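Local atomic coordinates of glucose-6-phosphate isomerase (Thermus thermophilus, PDB entry 1ZZG), a protein that probably catalyses the reversible isomerisation of glucose 6-phosphate to fructose 6-phosphate, a shared step of glycolysis and gluconeogenesis. Residues Arg54-Tyr59 and Lys176-Pro181; Val66-Leu71 and Gly92-Tyr97; Thr118-Val123 and Arg153-Thr158. One frame throughout, in Å; residues are numbered along the deposited sequence.

Interaction 1: residues Arg54-Tyr59 and Lys176-Pro181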
loop_
_atom_site.group_PDB
_atom_site.type_symbol
_atom_site.label_atom_id
_atom_site.label_comp_id
_atom_site.label_asym_id
_atom_site.label_seq_id
_atom_site.Cartn_x
_atom_site.Cartn_y
_atom_site.Cartn_z
ATOM N N ARG A 54 14.963 -10.598 25.623
ATOM C CA ARG A 54 15.670 -11.841 25.921
ATOM C C ARG A 54 14.637 -12.954 26.051
ATOM O O ARG A 54 14.821 -14.057 25.532
ATOM C CB ARG A 54 16.483 -11.710 27.213
ATOM C CG ARG A 54 17.692 -10.804 27.057
ATOM C CD ARG A 54 18.585 -10.817 28.284
ATOM N NE ARG A 54 19.828 -10.097 28.023
ATOM C CZ ARG A 54 20.817 -9.960 28.900
ATOM N NH1 ARG A 54 20.715 -10.492 30.109
ATOM N NH2 ARG A 54 21.915 -9.290 28.564
ATOM N N GLU A 55 13.540 -12.640 26.735
ATOM C CA GLU A 55 12.441 -13.576 26.931
ATOM C C GLU A 55 11.868 -13.978 25.565
ATOM O O GLU A 55 11.496 -15.135 25.346
ATOM C CB GLU A 55 11.360 -12.912 27.781
ATOM C CG GLU A 55 10.168 -13.787 28.097
ATOM C CD GLU A 55 9.076 -13.027 28.836
ATOM O OE1 GLU A 55 9.384 -12.382 29.863
ATOM O OE2 GLU A 55 7.910 -13.078 28.391
ATOM N N VAL A 56 11.793 -13.013 24.653
ATOM C CA VAL A 56 11.288 -13.271 23.308
ATOM C C VAL A 56 12.257 -14.198 22.570
ATOM O O VAL A 56 11.843 -15.184 21.956
ATOM C CB VAL A 56 11.124 -11.951 22.510
ATOM C CG1 VAL A 56 10.860 -12.244 21.034
ATOM C CG2 VAL A 56 9.973 -11.143 23.096
ATOM N N ARG A 57 13.549 -13.890 22.639
ATOM C CA ARG A 57 14.553 -14.713 21.977
ATOM C C ARG A 57 14.544 -16.151 22.497
ATOM O O ARG A 57 14.593 -17.102 21.718
ATOM C CB ARG A 57 15.954 -14.124 22.173
ATOM C CG ARG A 57 16.305 -12.930 21.285
ATOM C CD ARG A 57 17.726 -12.462 21.604
ATOM N NE ARG A 57 18.204 -11.363 20.763
ATOM C CZ ARG A 57 18.384 -11.456 19.451
ATOM N NH1 ARG A 57 18.119 -12.596 18.832
ATOM N NH2 ARG A 57 18.843 -10.418 18.765
ATOM N N ARG A 58 14.493 -16.313 23.812
ATOM C CA ARG A 58 14.495 -17.654 24.383
ATOM C C ARG A 58 13.290 -18.464 23.914
ATOM O O ARG A 58 13.405 -19.658 23.633
ATOM C CB ARG A 58 14.535 -17.583 25.910
ATOM C CG ARG A 58 15.850 -17.028 26.467
ATOM C CD ARG A 58 17.066 -17.840 26.001
ATOM N NE ARG A 58 17.652 -17.374 24.740
ATOM C CZ ARG A 58 18.320 -16.230 24.598
ATOM N NH1 ARG A 58 18.491 -15.424 25.639
ATOM N NH2 ARG A 58 18.829 -15.894 23.420
ATOM N N TYR A 59 12.138 -17.810 23.821
ATOM C CA TYR A 59 10.927 -18.482 23.367
ATOM C C TYR A 59 11.086 -18.933 21.921
ATOM O O TYR A 59 10.703 -20.044 21.562
ATOM C CB TYR A 59 9.717 -17.549 23.468
ATOM C CG TYR A 59 8.469 -18.126 22.837
ATOM C CD1 TYR A 59 7.791 -19.190 23.430
ATOM C CD2 TYR A 59 7.983 -17.625 21.631
ATOM C CE1 TYR A 59 6.661 -19.740 22.834
ATOM C CE2 TYR A 59 6.860 -18.165 21.031
ATOM C CZ TYR A 59 6.202 -19.220 21.635
ATOM O OH TYR A 59 5.077 -19.739 21.041
ATOM N N LYS A 176 1.328 -19.638 25.970
ATOM C CA LYS A 176 2.428 -18.706 26.160
ATOM C C LYS A 176 1.823 -17.348 25.840
ATOM O O LYS A 176 1.015 -17.218 24.916
ATOM C CB LYS A 176 3.568 -18.986 25.186
ATOM C CG LYS A 176 4.782 -18.092 25.397
ATOM C CD LYS A 176 5.452 -18.391 26.734
ATOM C CE LYS A 176 6.718 -17.570 26.929
ATOM N NZ LYS A 176 6.409 -16.120 27.006
ATOM N N ALA A 177 2.195 -16.334 26.604
ATOM C CA ALA A 177 1.650 -15.010 26.358
ATOM C C ALA A 177 2.679 -13.926 26.614
ATOM O O ALA A 177 3.489 -14.013 27.541
ATOM C CB ALA A 177 0.417 -14.786 27.226
ATOM N N PHE A 178 2.650 -12.914 25.762
ATOM C CA PHE A 178 3.549 -11.786 25.876
ATOM C C PHE A 178 2.674 -10.583 26.161
ATOM O O PHE A 178 1.495 -10.569 25.808
ATOM C CB PHE A 178 4.338 -11.612 24.579
ATOM C CG PHE A 178 5.442 -12.616 24.411
ATOM C CD1 PHE A 178 6.649 -12.459 25.085
ATOM C CD2 PHE A 178 5.275 -13.719 23.581
ATOM C CE1 PHE A 178 7.677 -13.381 24.933
ATOM C CE2 PHE A 178 6.294 -14.651 23.419
ATOM C CZ PHE A 178 7.499 -14.482 24.095
ATOM N N ALA A 179 3.255 -9.570 26.791
ATOM C CA ALA A 179 2.494 -8.398 27.171
ATOM C C ALA A 179 2.714 -7.113 26.393
ATOM O O ALA A 179 3.835 -6.761 26.033
ATOM C CB ALA A 179 2.719 -8.119 28.657
ATOM N N ILE A 180 1.611 -6.424 26.130
ATOM C CA ILE A 180 1.662 -5.118 25.504
ATOM C C ILE A 180 1.459 -4.260 26.753
ATOM O O ILE A 180 0.417 -4.347 27.413
ATOM C CB ILE A 180 0.493 -4.875 24.535
ATOM C CG1 ILE A 180 0.626 -5.791 23.317
ATOM C CG2 ILE A 180 0.481 -3.406 24.097
ATOM C CD1 ILE A 180 -0.548 -5.685 22.344
ATOM N N PRO A 181 2.467 -3.453 27.119
ATOM C CA PRO A 181 2.360 -2.601 28.307
ATOM C C PRO A 181 1.090 -1.755 28.329
ATOM O O PRO A 181 0.656 -1.226 27.306
ATOM C CB PRO A 181 3.620 -1.742 28.235
ATOM C CG PRO A 181 4.592 -2.626 27.527
ATOM C CD PRO A 181 3.753 -3.240 26.435
#

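Interaction 2: residues Val66-Leu71 and Gly92-Tyr97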
loop_
_atom_site.group_PDB
_atom_site.type_symbol
_atom_site.label_atom_id
_atom_site.label_comp_id
_atom_site.label_asym_id
_atom_site.label_seq_id
_atom_site.Cartn_x
_atom_site.Cartn_y
_atom_site.Cartn_z
ATOM N N VAL A 66 9.071 -23.891 13.748
ATOM C CA VAL A 66 8.196 -22.983 13.011
ATOM C C VAL A 66 8.713 -22.595 11.625
ATOM O O VAL A 66 9.823 -22.079 11.487
ATOM C CB VAL A 66 7.934 -21.681 13.813
ATOM C CG1 VAL A 66 7.121 -20.702 12.967
ATOM C CG2 VAL A 66 7.190 -22.001 15.102
ATOM N N GLU A 67 7.893 -22.850 10.608
ATOM C CA GLU A 67 8.222 -22.503 9.228
ATOM C C GLU A 67 7.226 -21.460 8.736
ATOM O O GLU A 67 7.498 -20.718 7.796
ATOM C CB GLU A 67 8.158 -23.733 8.321
ATOM C CG GLU A 67 9.401 -24.613 8.358
ATOM C CD GLU A 67 9.345 -25.744 7.341
ATOM O OE1 GLU A 67 8.941 -25.487 6.186
ATOM O OE2 GLU A 67 9.715 -26.884 7.690
ATOM N N ASP A 68 6.061 -21.421 9.373
ATOM C CA ASP A 68 5.026 -20.460 9.014
ATOM C C ASP A 68 4.517 -19.772 10.274
ATOM O O ASP A 68 4.122 -20.423 11.239
ATOM C CB ASP A 68 3.880 -21.166 8.279
ATOM C CG ASP A 68 4.288 -21.655 6.895
ATOM O OD1 ASP A 68 4.174 -20.878 5.921
ATOM O OD2 ASP A 68 4.745 -22.814 6.782
ATOM N N PHE A 69 4.544 -18.443 10.257
ATOM C CA PHE A 69 4.100 -17.631 11.385
ATOM C C PHE A 69 2.835 -16.885 10.964
ATOM O O PHE A 69 2.895 -15.995 10.114
ATOM C CB PHE A 69 5.199 -16.624 11.740
ATOM C CG PHE A 69 4.971 -15.889 13.027
ATOM C CD1 PHE A 69 5.683 -16.233 14.172
ATOM C CD2 PHE A 69 4.066 -14.833 13.094
ATOM C CE1 PHE A 69 5.498 -15.535 15.367
ATOM C CE2 PHE A 69 3.874 -14.132 14.282
ATOM C CZ PHE A 69 4.594 -14.484 15.421
ATOM N N VAL A 70 1.695 -17.250 11.542
ATOM C CA VAL A 70 0.434 -16.593 11.204
ATOM C C VAL A 70 0.092 -15.552 12.268
ATOM O O VAL A 70 -0.270 -15.898 13.395
ATOM C CB VAL A 70 -0.738 -17.615 11.105
ATOM C CG1 VAL A 70 -2.056 -16.882 10.865
ATOM C CG2 VAL A 70 -0.468 -18.619 9.977
ATOM N N LEU A 71 0.214 -14.277 11.915
ATOM C CA LEU A 71 -0.097 -13.221 12.868
ATOM C C LEU A 71 -1.535 -12.760 12.679
ATOM O O LEU A 71 -1.875 -12.164 11.660
ATOM C CB LEU A 71 0.860 -12.034 12.693
ATOM C CG LEU A 71 0.992 -11.045 13.863
ATOM C CD1 LEU A 71 2.093 -10.034 13.527
ATOM C CD2 LEU A 71 -0.339 -10.334 14.137
ATOM N N GLY A 92 13.794 -16.810 6.671
ATOM C CA GLY A 92 13.073 -17.500 5.621
ATOM C C GLY A 92 11.733 -18.011 6.116
ATOM O O GLY A 92 10.973 -18.604 5.355
ATOM N N VAL A 93 11.448 -17.812 7.400
ATOM C CA VAL A 93 10.157 -18.224 7.940
ATOM C C VAL A 93 9.124 -17.430 7.142
ATOM O O VAL A 93 9.333 -16.252 6.856
ATOM C CB VAL A 93 10.025 -17.874 9.444
ATOM C CG1 VAL A 93 8.570 -18.028 9.900
ATOM C CG2 VAL A 93 10.919 -18.785 10.261
ATOM N N ARG A 94 8.028 -18.078 6.769
ATOM C CA ARG A 94 6.985 -17.424 5.984
ATOM C C ARG A 94 5.936 -16.810 6.898
ATOM O O ARG A 94 5.361 -17.495 7.741
ATOM C CB ARG A 94 6.315 -18.437 5.049
ATOM C CG ARG A 94 7.246 -19.074 4.021
ATOM C CD ARG A 94 6.512 -20.150 3.226
ATOM N NE ARG A 94 6.202 -21.325 4.042
ATOM C CZ ARG A 94 7.013 -22.369 4.200
ATOM N NH1 ARG A 94 8.194 -22.399 3.595
ATOM N NH2 ARG A 94 6.646 -23.386 4.968
ATOM N N PHE A 95 5.683 -15.517 6.723
ATOM C CA PHE A 95 4.703 -14.820 7.546
ATOM C C PHE A 95 3.390 -14.606 6.802
ATOM O O PHE A 95 3.373 -14.293 5.603
ATOM C CB PHE A 95 5.282 -13.484 8.021
ATOM C CG PHE A 95 6.313 -13.629 9.101
ATOM C CD1 PHE A 95 5.961 -13.482 10.442
ATOM C CD2 PHE A 95 7.634 -13.946 8.785
ATOM C CE1 PHE A 95 6.902 -13.649 11.455
ATOM C CE2 PHE A 95 8.592 -14.116 9.795
ATOM C CZ PHE A 95 8.223 -13.969 11.133
ATOM N N HIS A 96 2.291 -14.793 7.527
ATOM C CA HIS A 96 0.944 -14.650 6.978
ATOM C C HIS A 96 0.194 -13.740 7.934
ATOM O O HIS A 96 0.146 -13.996 9.137
ATOM C CB HIS A 96 0.281 -16.025 6.903
ATOM C CG HIS A 96 1.138 -17.061 6.245
ATOM N ND1 HIS A 96 1.337 -17.108 4.882
ATOM C CD2 HIS A 96 1.896 -18.055 6.770
ATOM C CE1 HIS A 96 2.181 -18.083 4.595
ATOM N NE2 HIS A 96 2.536 -18.673 5.722
ATOM N N TYR A 97 -0.397 -12.680 7.399
ATOM C CA TYR A 97 -1.087 -11.706 8.230
ATOM C C TYR A 97 -2.600 -11.699 8.086
ATOM O O TYR A 97 -3.135 -11.389 7.019
ATOM C CB TYR A 97 -0.536 -10.309 7.918
ATOM C CG TYR A 97 0.951 -10.171 8.184
ATOM C CD1 TYR A 97 1.420 -9.767 9.436
ATOM C CD2 TYR A 97 1.891 -10.492 7.202
ATOM C CE1 TYR A 97 2.783 -9.688 9.707
ATOM C CE2 TYR A 97 3.269 -10.411 7.466
ATOM C CZ TYR A 97 3.703 -10.010 8.723
ATOM O OH TYR A 97 5.051 -9.941 9.007
#

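Interaction 3: residues Thr118-Val123 and Arg153-Thr158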
loop_
_atom_site.group_PDB
_atom_site.type_symbol
_atom_site.label_atom_id
_atom_site.label_comp_id
_atom_site.label_asym_id
_atom_site.label_seq_id
_atom_site.Cartn_x
_atom_site.Cartn_y
_atom_site.Cartn_z
ATOM N N THR A 118 3.153 -24.678 11.682
ATOM C CA THR A 118 2.552 -23.364 11.850
ATOM C C THR A 118 2.422 -22.877 13.291
ATOM O O THR A 118 1.984 -23.617 14.172
ATOM C CB THR A 118 1.138 -23.334 11.215
ATOM O OG1 THR A 118 1.219 -23.729 9.839
ATOM C CG2 THR A 118 0.534 -21.941 11.311
ATOM N N LEU A 119 2.820 -21.628 13.522
ATOM C CA LEU A 119 2.681 -21.012 14.834
ATOM C C LEU A 119 1.701 -19.861 14.646
ATOM O O LEU A 119 1.864 -19.045 13.735
ATOM C CB LEU A 119 4.014 -20.459 15.349
ATOM C CG LEU A 119 3.868 -19.684 16.665
ATOM C CD1 LEU A 119 3.342 -20.612 17.760
ATOM C CD2 LEU A 119 5.202 -19.091 17.070
ATOM N N VAL A 120 0.680 -19.802 15.490
ATOM C CA VAL A 120 -0.312 -18.744 15.399
ATOM C C VAL A 120 -0.103 -17.757 16.545
ATOM O O VAL A 120 0.019 -18.153 17.703
ATOM C CB VAL A 120 -1.741 -19.321 15.462
ATOM C CG1 VAL A 120 -2.767 -18.204 15.312
ATOM C CG2 VAL A 120 -1.924 -20.359 14.360
ATOM N N ASN A 121 -0.052 -16.473 16.208
ATOM C CA ASN A 121 0.154 -15.419 17.195
ATOM C C ASN A 121 -1.034 -14.466 17.173
ATOM O O ASN A 121 -1.190 -13.685 16.229
ATOM C CB ASN A 121 1.447 -14.656 16.864
ATOM C CG ASN A 121 1.750 -13.525 17.842
ATOM O OD1 ASN A 121 2.527 -12.624 17.523
ATOM N ND2 ASN A 121 1.153 -13.572 19.035
ATOM N N ALA A 122 -1.882 -14.545 18.196
ATOM C CA ALA A 122 -3.046 -13.670 18.292
ATOM C C ALA A 122 -2.612 -12.399 19.010
ATOM O O ALA A 122 -2.250 -12.432 20.189
ATOM C CB ALA A 122 -4.154 -14.353 19.061
ATOM N N VAL A 123 -2.666 -11.279 18.297
ATOM C CA VAL A 123 -2.237 -10.000 18.843
ATOM C C VAL A 123 -3.352 -8.967 18.923
ATOM O O VAL A 123 -3.981 -8.637 17.915
ATOM C CB VAL A 123 -1.098 -9.402 17.991
ATOM C CG1 VAL A 123 -0.456 -8.235 18.735
ATOM C CG2 VAL A 123 -0.066 -10.482 17.658
ATOM N N ARG A 153 0.719 -25.547 21.952
ATOM C CA ARG A 153 2.072 -25.099 21.663
ATOM C C ARG A 153 2.124 -24.259 20.392
ATOM O O ARG A 153 3.074 -23.503 20.186
ATOM C CB ARG A 153 3.020 -26.293 21.514
ATOM C CG ARG A 153 4.495 -25.900 21.509
ATOM C CD ARG A 153 5.425 -27.079 21.229
ATOM N NE ARG A 153 6.828 -26.663 21.244
ATOM C CZ ARG A 153 7.848 -27.425 20.854
ATOM N NH1 ARG A 153 7.637 -28.657 20.408
ATOM N NH2 ARG A 153 9.085 -26.952 20.902
ATOM N N HIS A 154 1.104 -24.394 19.546
ATOM C CA HIS A 154 1.059 -23.665 18.282
ATOM C C HIS A 154 0.311 -22.328 18.339
ATOM O O HIS A 154 0.130 -21.670 17.314
ATOM C CB HIS A 154 0.450 -24.561 17.196
ATOM C CG HIS A 154 1.296 -25.747 16.849
ATOM N ND1 HIS A 154 1.962 -25.861 15.648
ATOM C CD2 HIS A 154 1.613 -26.856 17.560
ATOM C CE1 HIS A 154 2.652 -26.989 15.634
ATOM N NE2 HIS A 154 2.459 -27.610 16.783
ATOM N N LEU A 155 -0.125 -21.934 19.532
ATOM C CA LEU A 155 -0.835 -20.670 19.707
ATOM C C LEU A 155 -0.188 -19.837 20.810
ATOM O O LEU A 155 -0.101 -20.267 21.963
ATOM C CB LEU A 155 -2.308 -20.912 20.052
ATOM C CG LEU A 155 -3.131 -19.648 20.335
ATOM C CD1 LEU A 155 -3.162 -18.764 19.098
ATOM C CD2 LEU A 155 -4.548 -20.034 20.744
ATOM N N VAL A 156 0.279 -18.649 20.442
ATOM C CA VAL A 156 0.907 -17.737 21.385
ATOM C C VAL A 156 0.126 -16.425 21.345
ATOM O O VAL A 156 -0.268 -15.959 20.274
ATOM C CB VAL A 156 2.397 -17.506 21.024
ATOM C CG1 VAL A 156 2.524 -17.029 19.589
ATOM C CG2 VAL A 156 3.021 -16.512 21.990
ATOM N N VAL A 157 -0.099 -15.832 22.513
ATOM C CA VAL A 157 -0.872 -14.596 22.601
ATOM C C VAL A 157 -0.063 -13.372 23.032
ATOM O O VAL A 157 0.817 -13.462 23.884
ATOM C CB VAL A 157 -2.056 -14.783 23.586
ATOM C CG1 VAL A 157 -2.876 -13.514 23.691
ATOM C CG2 VAL A 157 -2.930 -15.931 23.121
ATOM N N THR A 158 -0.373 -12.228 22.427
ATOM C CA THR A 158 0.280 -10.963 22.754
ATOM C C THR A 158 -0.863 -10.001 23.057
ATOM O O THR A 158 -1.608 -9.612 22.156
ATOM C CB THR A 158 1.108 -10.437 21.561
ATOM O OG1 THR A 158 2.151 -11.374 21.256
ATOM C CG2 THR A 158 1.714 -9.081 21.888
HETATM O O HOH W 1 3.248 -10.387 19.068
#

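Interaction 1: residues Arg54-Tyr59 and Lys176-Pro181
K176 is the side chain to follow, because it meets the Y59 ring tip to tip and then turns toward E55. From CB, which brushes Y59 CE1, the chain leaves anti to the backbone N. K176 CG makes its closest approach to the tyrosine, 3.6 Å from Y59 CE1. CD and CE stay near the same ring, with K176 CE 4.0 Å from Y59 CD1. The bends at chi2 and chi4 fold the chain back, so that K176 NZ comes to lie above one face of the F178 ring, offset toward its rim, and ends 3.7 Å from E55 OE2. That is a long salt bridge. E55 reaches out from its helix with an extended chain, and its carboxylate meets F178 tip to tip, E55 OE2 being 3.5 Å from F178 CE1. This is helix 52-61 packed on one face of the parallel sheet, running nearly antiparallel (155° between the short axes) to strand 176-179 at the sheet's edge. F178 projects from the strand toward the helix. F178 CE1 touches V56 CG2 at 3.7 Å, and F178 CZ sits 3.8 Å from Y59 CB, a carbon that lies at the ring's edge and near its plane. The two rings form an offset edge-to-face pair, the edge of F178 toward the face of Y59, with planes at 75° and centroids 5.6 Å apart. Helix 193-201 packs against the same residues: V56 on A200, Y59 on L197 and F178 on P193.

Interaction 2: residues Val66-Leu71 and Gly92-Tyr97
On the face of the sheet that carries D68, V70, R94 and H96, two polar side chains, R94 and H96, are turned around the D68 carboxylate. The R94 guanidinium comes to D68 side-on: NE bonds OD1 at 2.8 Å while NH2 bonds OD2 at 2.7 Å. The two planes are 48° apart, so both nitrogens approach from above the carboxylate plane although the oxygens lie near the guanidinium plane; the bend at chi3 brings the head round. H96 is turned quite differently. Its ring is nearly coplanar with the carboxylate, and H96 NE2 donates to the anti lone pair of D68 OD1 at 2.8 Å in an almost straight bond (176°). OD1 therefore accepts twice, which would probably favour a proton on NE2 and a charged aspartate. An alanine in place of D68 would take away both oxygens, and H96 would probably lose what fixes its ring, with the R94 side chain left only its weak bond to E67 from residues 66-71. E67 adds that second, weaker grip on R94: OE1 is 3.3 Å from NH2, with the carboxylate steeply inclined to the guanidinium, while its OE2 pairs with K117. On the other face F69 and F95 cross obliquely, their planes 37° apart, and F95 CE1 comes 3.3 Å from F69 CG. Farther along, Y97 leans its CE1 on L71 CD1, its hydroxyl going to E85. Between the two faces, main-chain bonds such as F69 N to R94 O (2.8 Å) hold the strands in parallel register, D68 opposite R94 and F69 opposite F95. Strand 68-72, helix 79-88 and strand 94-98 make a beta-alpha-beta unit, with 94-98 at the edge of the parallel sheet in this SIS-type phosphoglucose isomerase domain.

Interaction 3: residues Thr118-Val123 and Arg153-Thr158
V156 O is the best-held polar atom here, with two N-H donors and a C-H on it. A122 N gives V156 O the regular sheet bond, 3.0 Å and nearly along the C=O axis. N121 ND2, also 3.0 Å from V156 O, comes in from well above the carbonyl plane (57° out of it), and N121 CA adds a CA-H...O contact. The amide can do this because CG stands anti to the backbone N, swinging the side chain across to the neighbouring strand. N121 ND2 also donates, nearly straight, to T158 OG1 at 3.3 Å, both acceptors lying close to the amide plane. Water closes the ring: it donates to N121 OD1 and accepts a hydrogen bond from T158 OG1 (2.6 Å), so the rotation of the amide is settled at both of its ends. On the same face V156 CG1 occupies the crowded position between its own N and carbonyl carbon, pressed to 3.3 Å from V120 O. L119 CD1 reaches over to it as well. On the opposite face V120 CG1 packs on L155 CD1. At the start of the strands H154, still in a 3-10 turn, turns its ring edge to T118 O, and ND1 donates in the ring plane at 2.7 Å; NE2 has a weak bond to D150. The backbone pairing continues through V120 N to H154 O and T158 N to A122 O. These are two adjacent strands of a parallel sheet, joined through helix 130-147 as a beta-alpha-beta unit, as expected for the SIS fold of this isomerase family.

How the interactions relate
All three contacts serve one five-stranded parallel sheet, ordered 94-98, 68-72, 118-124, 155-159, 176-179. Interaction 2 pairs the first two strands and interaction 3 the third and fourth; their centres are 11 Å apart, and V70 N probably hydrogen-bonds L119 O at 2.8 Å. Interaction 1 brings helix 52-61 onto the last strand, its centre 12 Å from that of interaction 3 and 17 Å from that of interaction 2. F178 N probably hydrogen-bonds V157 O at 2.7 Å, joining it to interaction 3. Along the chain, interactions 2 and 3 come in turn between the two segments of interaction 1, so helix 52-61, just before strand 68-72, meets strand 176-179 at the sheet's far edge.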